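Local structure of acyl-coenzyme A oxidase 1 (Yarrowia lipolytica, 5Y9D) at residues S319-V322 with S323-F326; Y354-H357 with Q358-L361; I432-C435 with R436-C439. The protein catalyses the FAD-dependent oxidation of 2,3-saturated acyl-CoAs by molecular oxygen to (2E)-enoyl-CoAs and hydrogen peroxide, in peroxisomal fatty acid beta-oxidation. One frame throughout, in Å; residues are numbered along the deposited sequence.

Contact 1. Residues S319-V322 with S323-F326; sequences SFHV and SKRF
Lys324 lies across the aromatic ring of Phe320, one helical turn earlier. Its CD sits over the ring face in a CH-pi contact, 3.9 Å from the centroid of the Phe320 ring. CG of Lys324 is wedged between the backbone N and the carbonyl carbon (chi1 90°), and from there an extended chain runs back along the helix toward its N-terminal side, bringing NZ to the edge of the His321 ring, near its plane. Phe320 in turn lays CD2 over the centre of a His321 ring face. An apolar pair joins Val322 and Phe326, side by side, with CG1 of Val322 3.8 Å from CE2 of Phe326 at the ring edge.

Among the hydrogen bonds, O of Ser319 accepts two from one residue, N of Ser323 at 3.1 Å and OG of Ser323 at 2.9 Å, which arrive from opposite faces of its carbonyl plane. Thus the buried hydroxyl is satisfied by its own helix. Ser323 also touches Cys428 and Ile431 of helix 400-437. These i+3 and i+4 contacts are those of an alpha-helix, here a buried part of helix 306-334 within the C-alpha1 domain of acyl-CoA oxidases.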
loop_
_atom_site.group_PDB
_atom_site.type_symbol
_atom_site.label_atom_id
_atom_site.label_comp_id
_atom_site.label_asym_id
_atom_site.label_seq_id
_atom_site.Cartn_x
_atom_site.Cartn_y
_atom_site.Cartn_z
ATOM N N SER A 319 -1.926 -1.071 -15.426
ATOM C CA SER A 319 -1.762 -2.113 -14.444
ATOM C C SER A 319 -0.775 -3.180 -14.918
ATOM O O SER A 319 0.098 -3.585 -14.167
ATOM C CB SER A 319 -3.108 -2.758 -14.091
ATOM O OG SER A 319 -3.989 -1.837 -13.481
ATOM N N PHE A 320 -0.909 -3.638 -16.155
ATOM C CA PHE A 320 0.113 -4.518 -16.736
ATOM C C PHE A 320 1.485 -3.855 -16.772
ATOM O O PHE A 320 2.463 -4.399 -16.260
ATOM C CB PHE A 320 -0.259 -4.950 -18.143
ATOM C CG PHE A 320 0.885 -5.583 -18.922
ATOM C CD1 PHE A 320 1.325 -6.859 -18.628
ATOM C CD2 PHE A 320 1.489 -4.909 -19.972
ATOM C CE1 PHE A 320 2.355 -7.452 -19.366
ATOM C CE2 PHE A 320 2.510 -5.495 -20.719
ATOM C CZ PHE A 320 2.954 -6.771 -20.412
ATOM N N HIS A 321 1.565 -2.671 -17.360
ATOM C CA HIS A 321 2.882 -2.062 -17.571
ATOM C C HIS A 321 3.662 -1.724 -16.290
ATOM O O HIS A 321 4.852 -2.020 -16.179
ATOM C CB HIS A 321 2.745 -0.858 -18.460
ATOM C CG HIS A 321 2.512 -1.219 -19.882
ATOM N ND1 HIS A 321 1.315 -1.008 -20.517
ATOM C CD2 HIS A 321 3.315 -1.816 -20.784
ATOM C CE1 HIS A 321 1.397 -1.417 -21.765
ATOM N NE2 HIS A 321 2.612 -1.889 -21.958
ATOM N N VAL A 322 2.999 -1.155 -15.303
ATOM C CA VAL A 322 3.675 -0.873 -14.052
ATOM C C VAL A 322 3.969 -2.159 -13.235
ATOM O O VAL A 322 4.970 -2.252 -12.552
ATOM C CB VAL A 322 2.835 0.128 -13.242
ATOM C CG1 VAL A 322 3.335 0.246 -11.790
ATOM C CG2 VAL A 322 2.828 1.473 -13.965
ATOM N N SER A 323 3.086 -3.143 -13.300
ATOM C CA SER A 323 3.322 -4.429 -12.643
ATOM C C SER A 323 4.527 -5.090 -13.212
ATOM O O SER A 323 5.339 -5.613 -12.490
ATOM C CB SER A 323 2.130 -5.357 -12.800
ATOM O OG SER A 323 1.130 -4.957 -11.879
ATOM N N LYS A 324 4.670 -5.025 -14.523
ATOM C CA LYS A 324 5.740 -5.749 -15.130
ATOM C C LYS A 324 7.063 -5.082 -14.797
ATOM O O LYS A 324 8.096 -5.744 -14.832
ATOM C CB LYS A 324 5.543 -5.898 -16.619
ATOM C CG LYS A 324 6.129 -4.782 -17.459
ATOM C CD LYS A 324 5.534 -4.838 -18.867
ATOM C CE LYS A 324 6.066 -3.699 -19.683
ATOM N NZ LYS A 324 5.674 -3.866 -21.082
ATOM N N ARG A 325 7.033 -3.793 -14.467
ATOM C CA ARG A 325 8.248 -3.103 -14.140
ATOM C C ARG A 325 8.719 -3.554 -12.769
ATOM O O ARG A 325 9.876 -3.895 -12.574
ATOM C CB ARG A 325 8.023 -1.594 -14.135
ATOM C CG ARG A 325 9.252 -0.790 -13.722
ATOM C CD ARG A 325 8.979 0.712 -13.654
ATOM N NE ARG A 325 10.032 1.374 -12.899
ATOM C CZ ARG A 325 9.876 2.456 -12.149
ATOM N NH1 ARG A 325 8.700 3.066 -12.042
ATOM N NH2 ARG A 325 10.918 2.886 -11.452
ATOM N N PHE A 326 7.805 -3.580 -11.813
ATOM C CA PHE A 326 8.198 -3.882 -10.440
ATOM C C PHE A 326 8.405 -5.378 -10.230
ATOM O O PHE A 326 9.239 -5.760 -9.453
ATOM C CB PHE A 326 7.245 -3.224 -9.435
ATOM C CG PHE A 326 7.389 -1.717 -9.388
ATOM C CD1 PHE A 326 8.494 -1.134 -8.780
ATOM C CD2 PHE A 326 6.443 -0.886 -9.977
ATOM C CE1 PHE A 326 8.647 0.246 -8.726
ATOM C CE2 PHE A 326 6.603 0.495 -9.950
ATOM C CZ PHE A 326 7.704 1.066 -9.309
#

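Contact 2. Residues Y354-H357 with Q358-L361; sequences YPYH and QRRL. With FAD (flavin-adenine dinucleotide), chain D.
Tyr356 spreads its ring beside two arginines of the next turn. With CG anti to the backbone N (chi1 -159°), CE1 of Tyr356 lies 3.5 Å from CD of Arg359, while CG and CD of Arg360 pass the CD2-CE2 side of the ring. The Arg359 guanidinium is turned only 15° from the ring plane, and its NH1 and NH2 go on to salt bridges with Glu605 and Asp630.

Arg360 bends at chi3 (67°), which carries its guanidinium to the adenosine ribose of FAD: NH1 of Arg360 donates to O2B of FAD at 3.0 Å, near the guanidinium plane, and more weakly to O3B. His357 approaches one guanidinium face through ND1 and CE1.

Tyr354, at the N-cap position, lays its ring face against the adenine, with N1A 3.3 Å above the plane and offset toward the rim; its OH bonds to O of Gln339. A serine in its place would probably leave that adenine face without its aromatic cover and the Gln339 carbonyl without this donor. Tyr356 also stacks on Phe562 of the second subunit. The start of helix 355-391 thus forms part of the adenosine end of the FAD pocket.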
loop_
_atom_site.group_PDB
_atom_site.type_symbol
_atom_site.label_atom_id
_atom_site.label_comp_id
_atom_site.label_asym_id
_atom_site.label_seq_id
_atom_site.Cartn_x
_atom_site.Cartn_y
_atom_site.Cartn_z
ATOM N N TYR A 354 14.410 -20.204 -2.348
ATOM C CA TYR A 354 13.480 -20.546 -1.249
ATOM C C TYR A 354 12.051 -20.608 -1.780
ATOM O O TYR A 354 11.574 -19.641 -2.309
ATOM C CB TYR A 354 13.500 -19.506 -0.144
ATOM C CG TYR A 354 14.752 -19.421 0.677
ATOM C CD1 TYR A 354 15.340 -20.561 1.220
ATOM C CD2 TYR A 354 15.342 -18.190 0.947
ATOM C CE1 TYR A 354 16.472 -20.466 2.009
ATOM C CE2 TYR A 354 16.476 -18.092 1.720
ATOM C CZ TYR A 354 17.045 -19.232 2.257
ATOM O OH TYR A 354 18.219 -19.144 3.018
ATOM N N PRO A 355 11.365 -21.742 -1.639
ATOM C CA PRO A 355 9.968 -21.897 -2.138
ATOM C C PRO A 355 8.910 -20.849 -1.730
ATOM O O PRO A 355 7.993 -20.569 -2.544
ATOM C CB PRO A 355 9.555 -23.280 -1.638
ATOM C CG PRO A 355 10.849 -24.034 -1.564
ATOM C CD PRO A 355 11.952 -23.038 -1.246
ATOM N N TYR A 356 9.011 -20.253 -0.549
ATOM C CA TYR A 356 8.026 -19.225 -0.170
ATOM C C TYR A 356 8.122 -17.950 -1.020
ATOM O O TYR A 356 7.106 -17.327 -1.351
ATOM C CB TYR A 356 8.061 -18.830 1.324
ATOM C CG TYR A 356 6.736 -18.199 1.727
ATOM C CD1 TYR A 356 5.548 -18.924 1.613
ATOM C CD2 TYR A 356 6.660 -16.885 2.154
ATOM C CE1 TYR A 356 4.328 -18.363 1.940
ATOM C CE2 TYR A 356 5.440 -16.312 2.498
ATOM C CZ TYR A 356 4.276 -17.051 2.389
ATOM O OH TYR A 356 3.044 -16.503 2.709
ATOM N N HIS A 357 9.341 -17.585 -1.369
ATOM C CA HIS A 357 9.605 -16.386 -2.143
ATOM C C HIS A 357 9.044 -16.577 -3.533
ATOM O O HIS A 357 8.504 -15.643 -4.124
ATOM C CB HIS A 357 11.110 -16.121 -2.169
ATOM C CG HIS A 357 11.477 -14.691 -2.414
ATOM N ND1 HIS A 357 11.543 -13.757 -1.403
ATOM C CD2 HIS A 357 11.823 -14.042 -3.545
ATOM C CE1 HIS A 357 11.902 -12.591 -1.903
ATOM N NE2 HIS A 357 12.071 -12.738 -3.204
ATOM N N GLN A 358 9.127 -17.801 -4.037
ATOM C CA GLN A 358 8.558 -18.120 -5.325
ATOM C C GLN A 358 7.051 -17.907 -5.264
ATOM O O GLN A 358 6.451 -17.222 -6.117
ATOM C CB GLN A 358 8.855 -19.574 -5.697
ATOM C CG GLN A 358 10.341 -19.919 -5.706
ATOM C CD GLN A 358 10.628 -21.307 -6.239
ATOM O OE1 GLN A 358 9.727 -22.102 -6.466
ATOM N NE2 GLN A 358 11.898 -21.606 -6.426
ATOM N N ARG A 359 6.415 -18.453 -4.242
ATOM C CA ARG A 359 4.978 -18.277 -4.179
ATOM C C ARG A 359 4.575 -16.808 -3.864
ATOM O O ARG A 359 3.487 -16.394 -4.210
ATOM C CB ARG A 359 4.331 -19.305 -3.257
ATOM C CG ARG A 359 4.012 -18.809 -1.873
ATOM C CD ARG A 359 3.488 -19.956 -1.016
ATOM N NE ARG A 359 2.203 -20.489 -1.473
ATOM C CZ ARG A 359 2.012 -21.695 -2.009
ATOM N NH1 ARG A 359 0.792 -22.057 -2.356
ATOM N NH2 ARG A 359 3.012 -22.539 -2.199
ATOM N N ARG A 360 5.448 -16.011 -3.258
ATOM C CA ARG A 360 5.143 -14.602 -3.120
ATOM C C ARG A 360 5.132 -13.943 -4.498
ATOM O O ARG A 360 4.221 -13.149 -4.784
ATOM C CB ARG A 360 6.122 -13.876 -2.209
ATOM C CG ARG A 360 6.018 -14.243 -0.741
ATOM C CD ARG A 360 7.315 -13.876 -0.018
ATOM N NE ARG A 360 7.482 -12.433 0.027
ATOM C CZ ARG A 360 8.398 -11.782 0.740
ATOM N NH1 ARG A 360 9.299 -12.426 1.481
ATOM N NH2 ARG A 360 8.410 -10.454 0.700
ATOM N N LEU A 361 6.085 -14.294 -5.373
ATOM C CA LEU A 361 6.244 -13.507 -6.604
ATOM C C LEU A 361 5.709 -14.098 -7.900
ATOM O O LEU A 361 5.129 -13.379 -8.705
ATOM C CB LEU A 361 7.696 -13.120 -6.798
ATOM C CG LEU A 361 8.265 -12.292 -5.641
ATOM C CD1 LEU A 361 9.752 -12.076 -5.877
ATOM C CD2 LEU A 361 7.523 -10.967 -5.449
HETATM P PA FAD D . 16.977 -9.737 3.522
HETATM O O1A FAD D . 17.982 -9.912 2.457
HETATM O O2A FAD D . 17.161 -10.350 4.836
HETATM O O5B FAD D . 15.627 -10.237 2.905
HETATM C C5B FAD D . 15.361 -10.126 1.523
HETATM C C4B FAD D . 14.046 -10.798 1.195
HETATM O O4B FAD D . 14.235 -12.203 1.104
HETATM C C3B FAD D . 13.016 -10.543 2.273
HETATM O O3B FAD D . 11.778 -10.229 1.664
HETATM C C2B FAD D . 12.913 -11.847 3.022
HETATM O O2B FAD D . 11.579 -12.166 3.389
HETATM C C1B FAD D . 13.440 -12.884 2.061
HETATM N N9A FAD D . 14.193 -13.877 2.849
HETATM C C8A FAD D . 15.312 -13.669 3.536
HETATM N N7A FAD D . 15.706 -14.794 4.150
HETATM C C5A FAD D . 14.816 -15.749 3.868
HETATM C C6A FAD D . 14.612 -17.178 4.191
HETATM N N6A FAD D . 15.472 -17.844 4.966
HETATM N N1A FAD D . 13.544 -17.802 3.690
HETATM C C2A FAD D . 12.680 -17.163 2.917
HETATM N N3A FAD D . 12.802 -15.884 2.585
HETATM C C4A FAD D . 13.821 -15.131 3.014
HETATM N N1 FAD D . 19.955 -1.642 10.395
HETATM C C2 FAD D . 20.753 -1.290 11.400
HETATM O O2 FAD D . 21.594 -2.091 11.782
HETATM N N3 FAD D . 20.685 -0.116 11.994
HETATM C C4 FAD D . 19.802 0.785 11.632
HETATM O O4 FAD D . 19.770 1.862 12.207
HETATM C C4X FAD D . 18.878 0.486 10.539
HETATM N N5 FAD D . 17.960 1.358 10.130
HETATM C C5X FAD D . 17.140 1.048 9.127
HETATM C C6 FAD D . 16.220 1.980 8.726
HETATM C C7 FAD D . 15.368 1.692 7.700
HETATM C C7M FAD D . 14.360 2.711 7.274
HETATM C C8 FAD D . 15.445 0.382 7.030
HETATM C C8M FAD D . 14.507 0.077 5.906
HETATM C C9 FAD D . 16.364 -0.562 7.433
HETATM C C9A FAD D . 17.221 -0.265 8.460
HETATM N N10 FAD D . 18.166 -1.197 8.887
HETATM C C10 FAD D . 19.013 -0.828 9.924
HETATM C "C1'" FAD D . 18.296 -2.499 8.249
HETATM C "C2'" FAD D . 17.071 -3.358 8.424
HETATM O "O2'" FAD D . 17.193 -3.970 9.686
HETATM C "C3'" FAD D . 17.049 -4.428 7.352
HETATM O "O3'" FAD D . 16.342 -3.913 6.245
HETATM C "C4'" FAD D . 16.377 -5.718 7.792
HETATM O "O4'" FAD D . 16.764 -6.048 9.119
HETATM C "C5'" FAD D . 16.793 -6.881 6.923
HETATM O "O5'" FAD D . 16.538 -6.583 5.571
HETATM P P FAD D . 17.484 -7.120 4.464
HETATM O O1P FAD D . 17.721 -6.027 3.535
HETATM O O2P FAD D . 18.611 -7.787 5.112
HETATM O O3P FAD D . 16.623 -8.202 3.718
#

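Contact 3. Residues I432-C435 with R436-C439; sequences IDEC and RQAC. With FAD (flavin-adenine dinucleotide), chain D.
Asp433 meets Arg436 and Gln437 with the two oxygens of one carboxylate. From CB, the side chain runs with CG anti to the backbone N (chi1 -173°), which carries the carboxylate toward the next turn. CG is still 3.7 Å from NH2 of Arg436. Beyond it the branches part. OD1 forms a salt bridge with NH2 of Arg436 at 2.9 Å, lying at the guanidinium edge near its plane; the placing of OD1 is doubtful, so the bridge is read with caution. OD2 comes 3.1 Å from NE2 of Gln437. The carboxylate is turned 63° from the guanidinium and 66° from the amide. Arg436 bends at chi3 on its way to the acid, and its side chain packs on Met260 of the second subunit. OE1 of Gln437 is bonded to Trp426 of that same subunit.

Along the backbone, Ala438 N donates to Glu434 O at 3.0 Å. O of Gln437 accepts from the adenosine ribose of FAD, whose O3B lies 2.8 Å from O of Gln437. The arrangement is consistent with an i to i+3 salt bridge in the C-terminal part of helix 400-437, which runs up to the FAD pocket.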
loop_
_atom_site.group_PDB
_atom_site.type_symbol
_atom_site.label_atom_id
_atom_site.label_comp_id
_atom_site.label_asym_id
_atom_site.label_seq_id
_atom_site.Cartn_x
_atom_site.Cartn_y
_atom_site.Cartn_z
ATOM N N ILE A 432 3.045 -4.113 -6.620
ATOM C CA ILE A 432 4.067 -3.128 -6.319
ATOM C C ILE A 432 4.497 -3.321 -4.879
ATOM O O ILE A 432 5.710 -3.277 -4.591
ATOM C CB ILE A 432 3.543 -1.679 -6.484
ATOM C CG1 ILE A 432 3.184 -1.376 -7.942
ATOM C CG2 ILE A 432 4.561 -0.678 -5.979
ATOM C CD1 ILE A 432 2.608 0.012 -8.163
ATOM N N ASP A 433 3.484 -3.513 -4.009
ATOM C CA ASP A 433 3.661 -3.680 -2.566
ATOM C C ASP A 433 4.342 -4.979 -2.156
ATOM O O ASP A 433 5.247 -4.945 -1.325
ATOM C CB ASP A 433 2.310 -3.588 -1.834
ATOM C CG ASP A 433 2.469 -3.581 -0.288
ATOM O OD1 ASP A 433 2.799 -2.531 0.323
ATOM O OD2 ASP A 433 2.243 -4.646 0.319
ATOM N N GLU A 434 3.890 -6.115 -2.695
ATOM C CA GLU A 434 4.605 -7.382 -2.506
ATOM C C GLU A 434 6.032 -7.390 -3.067
ATOM O O GLU A 434 6.917 -7.955 -2.423
ATOM C CB GLU A 434 3.834 -8.595 -3.069
ATOM C CG GLU A 434 2.465 -8.837 -2.424
ATOM C CD GLU A 434 2.532 -9.068 -0.921
ATOM O OE1 GLU A 434 3.512 -9.692 -0.443
ATOM O OE2 GLU A 434 1.594 -8.624 -0.219
ATOM N N CYS A 435 6.269 -6.786 -4.239
ATOM C CA CYS A 435 7.643 -6.645 -4.761
ATOM C C CYS A 435 8.525 -5.771 -3.874
ATOM O O CYS A 435 9.713 -6.002 -3.744
ATOM C CB CYS A 435 7.644 -6.079 -6.175
ATOM S SG CYS A 435 6.880 -7.144 -7.434
ATOM N N ARG A 436 7.969 -4.761 -3.240
ATOM C CA ARG A 436 8.789 -3.916 -2.434
ATOM C C ARG A 436 9.361 -4.758 -1.261
ATOM O O ARG A 436 10.581 -4.807 -1.052
ATOM C CB ARG A 436 8.010 -2.716 -1.925
ATOM C CG ARG A 436 8.883 -1.779 -1.108
ATOM C CD ARG A 436 8.088 -0.763 -0.337
ATOM N NE ARG A 436 6.821 -1.298 0.146
ATOM C CZ ARG A 436 6.635 -1.930 1.312
ATOM N NH1 ARG A 436 7.634 -2.133 2.171
ATOM N NH2 ARG A 436 5.416 -2.360 1.632
ATOM N N GLN A 437 8.477 -5.432 -0.529
ATOM C CA GLN A 437 8.883 -6.253 0.614
ATOM C C GLN A 437 9.803 -7.364 0.192
ATOM O O GLN A 437 10.747 -7.685 0.911
ATOM C CB GLN A 437 7.663 -6.856 1.334
ATOM C CG GLN A 437 6.793 -5.814 2.012
ATOM C CD GLN A 437 5.535 -6.410 2.568
ATOM O OE1 GLN A 437 5.563 -7.072 3.606
ATOM N NE2 GLN A 437 4.416 -6.184 1.878
ATOM N N ALA A 438 9.531 -7.942 -0.971
ATOM C CA ALA A 438 10.400 -8.968 -1.527
ATOM C C ALA A 438 11.868 -8.511 -1.717
ATOM O O ALA A 438 12.744 -9.343 -1.941
ATOM C CB ALA A 438 9.843 -9.457 -2.865
ATOM N N CYS A 439 12.120 -7.204 -1.706
ATOM C CA CYS A 439 13.479 -6.670 -1.791
ATOM C C CYS A 439 13.971 -6.281 -0.396
ATOM O O CYS A 439 15.047 -5.723 -0.225
ATOM C CB CYS A 439 13.517 -5.501 -2.754
ATOM S SG CYS A 439 13.035 -5.987 -4.447
HETATM P PA FAD D . 16.977 -9.737 3.522
HETATM O O1A FAD D . 17.982 -9.912 2.457
HETATM O O2A FAD D . 17.161 -10.350 4.836
HETATM O O5B FAD D . 15.627 -10.237 2.905
HETATM C C5B FAD D . 15.361 -10.126 1.523
HETATM C C4B FAD D . 14.046 -10.798 1.195
HETATM O O4B FAD D . 14.235 -12.203 1.104
HETATM C C3B FAD D . 13.016 -10.543 2.273
HETATM O O3B FAD D . 11.778 -10.229 1.664
HETATM C C2B FAD D . 12.913 -11.847 3.022
HETATM O O2B FAD D . 11.579 -12.166 3.389
HETATM C C1B FAD D . 13.440 -12.884 2.061
HETATM N N9A FAD D . 14.193 -13.877 2.849
HETATM C C8A FAD D . 15.312 -13.669 3.536
HETATM N N7A FAD D . 15.706 -14.794 4.150
HETATM C C5A FAD D . 14.816 -15.749 3.868
HETATM C C6A FAD D . 14.612 -17.178 4.191
HETATM N N6A FAD D . 15.472 -17.844 4.966
HETATM N N1A FAD D . 13.544 -17.802 3.690
HETATM C C2A FAD D . 12.680 -17.163 2.917
HETATM N N3A FAD D . 12.802 -15.884 2.585
HETATM C C4A FAD D . 13.821 -15.131 3.014
HETATM N N1 FAD D . 19.955 -1.642 10.395
HETATM C C2 FAD D . 20.753 -1.290 11.400
HETATM O O2 FAD D . 21.594 -2.091 11.782
HETATM N N3 FAD D . 20.685 -0.116 11.994
HETATM C C4 FAD D . 19.802 0.785 11.632
HETATM O O4 FAD D . 19.770 1.862 12.207
HETATM C C4X FAD D . 18.878 0.486 10.539
HETATM N N5 FAD D . 17.960 1.358 10.130
HETATM C C5X FAD D . 17.140 1.048 9.127
HETATM C C6 FAD D . 16.220 1.980 8.726
HETATM C C7 FAD D . 15.368 1.692 7.700
HETATM C C7M FAD D . 14.360 2.711 7.274
HETATM C C8 FAD D . 15.445 0.382 7.030
HETATM C C8M FAD D . 14.507 0.077 5.906
HETATM C C9 FAD D . 16.364 -0.562 7.433
HETATM C C9A FAD D . 17.221 -0.265 8.460
HETATM N N10 FAD D . 18.166 -1.197 8.887
HETATM C C10 FAD D . 19.013 -0.828 9.924
HETATM C "C1'" FAD D . 18.296 -2.499 8.249
HETATM C "C2'" FAD D . 17.071 -3.358 8.424
HETATM O "O2'" FAD D . 17.193 -3.970 9.686
HETATM C "C3'" FAD D . 17.049 -4.428 7.352
HETATM O "O3'" FAD D . 16.342 -3.913 6.245
HETATM C "C4'" FAD D . 16.377 -5.718 7.792
HETATM O "O4'" FAD D . 16.764 -6.048 9.119
HETATM C "C5'" FAD D . 16.793 -6.881 6.923
HETATM O "O5'" FAD D . 16.538 -6.583 5.571
HETATM P P FAD D . 17.484 -7.120 4.464
HETATM O O1P FAD D . 17.721 -6.027 3.535
HETATM O O2P FAD D . 18.611 -7.787 5.112
HETATM O O3P FAD D . 16.623 -8.202 3.718
#

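The three contacts illustrate how the i+3 and i+4 spacings of a helix serve different settings within the C-alpha1 domain. Contact 1 is wholly buried on helix 306-334, and no other chain of the assembly touches it; contacts 2 and 3, on helices 355-391 and 400-437, though mostly buried, each include partly exposed residues and reach both FAD and the second subunit. Contacts 1 and 3 meet through apolar packing, Val322 CG1 lying 3.7 Å from Ile432 CD1. Contacts 2 and 3 join near the cofactor. Contact 1 combines a CH-pi contact, an apolar pair and a serine hydroxyl bond; contact 2 adds an aromatic face and an arginine for the cofactor, contact 3 a carboxylate and a backbone carbonyl.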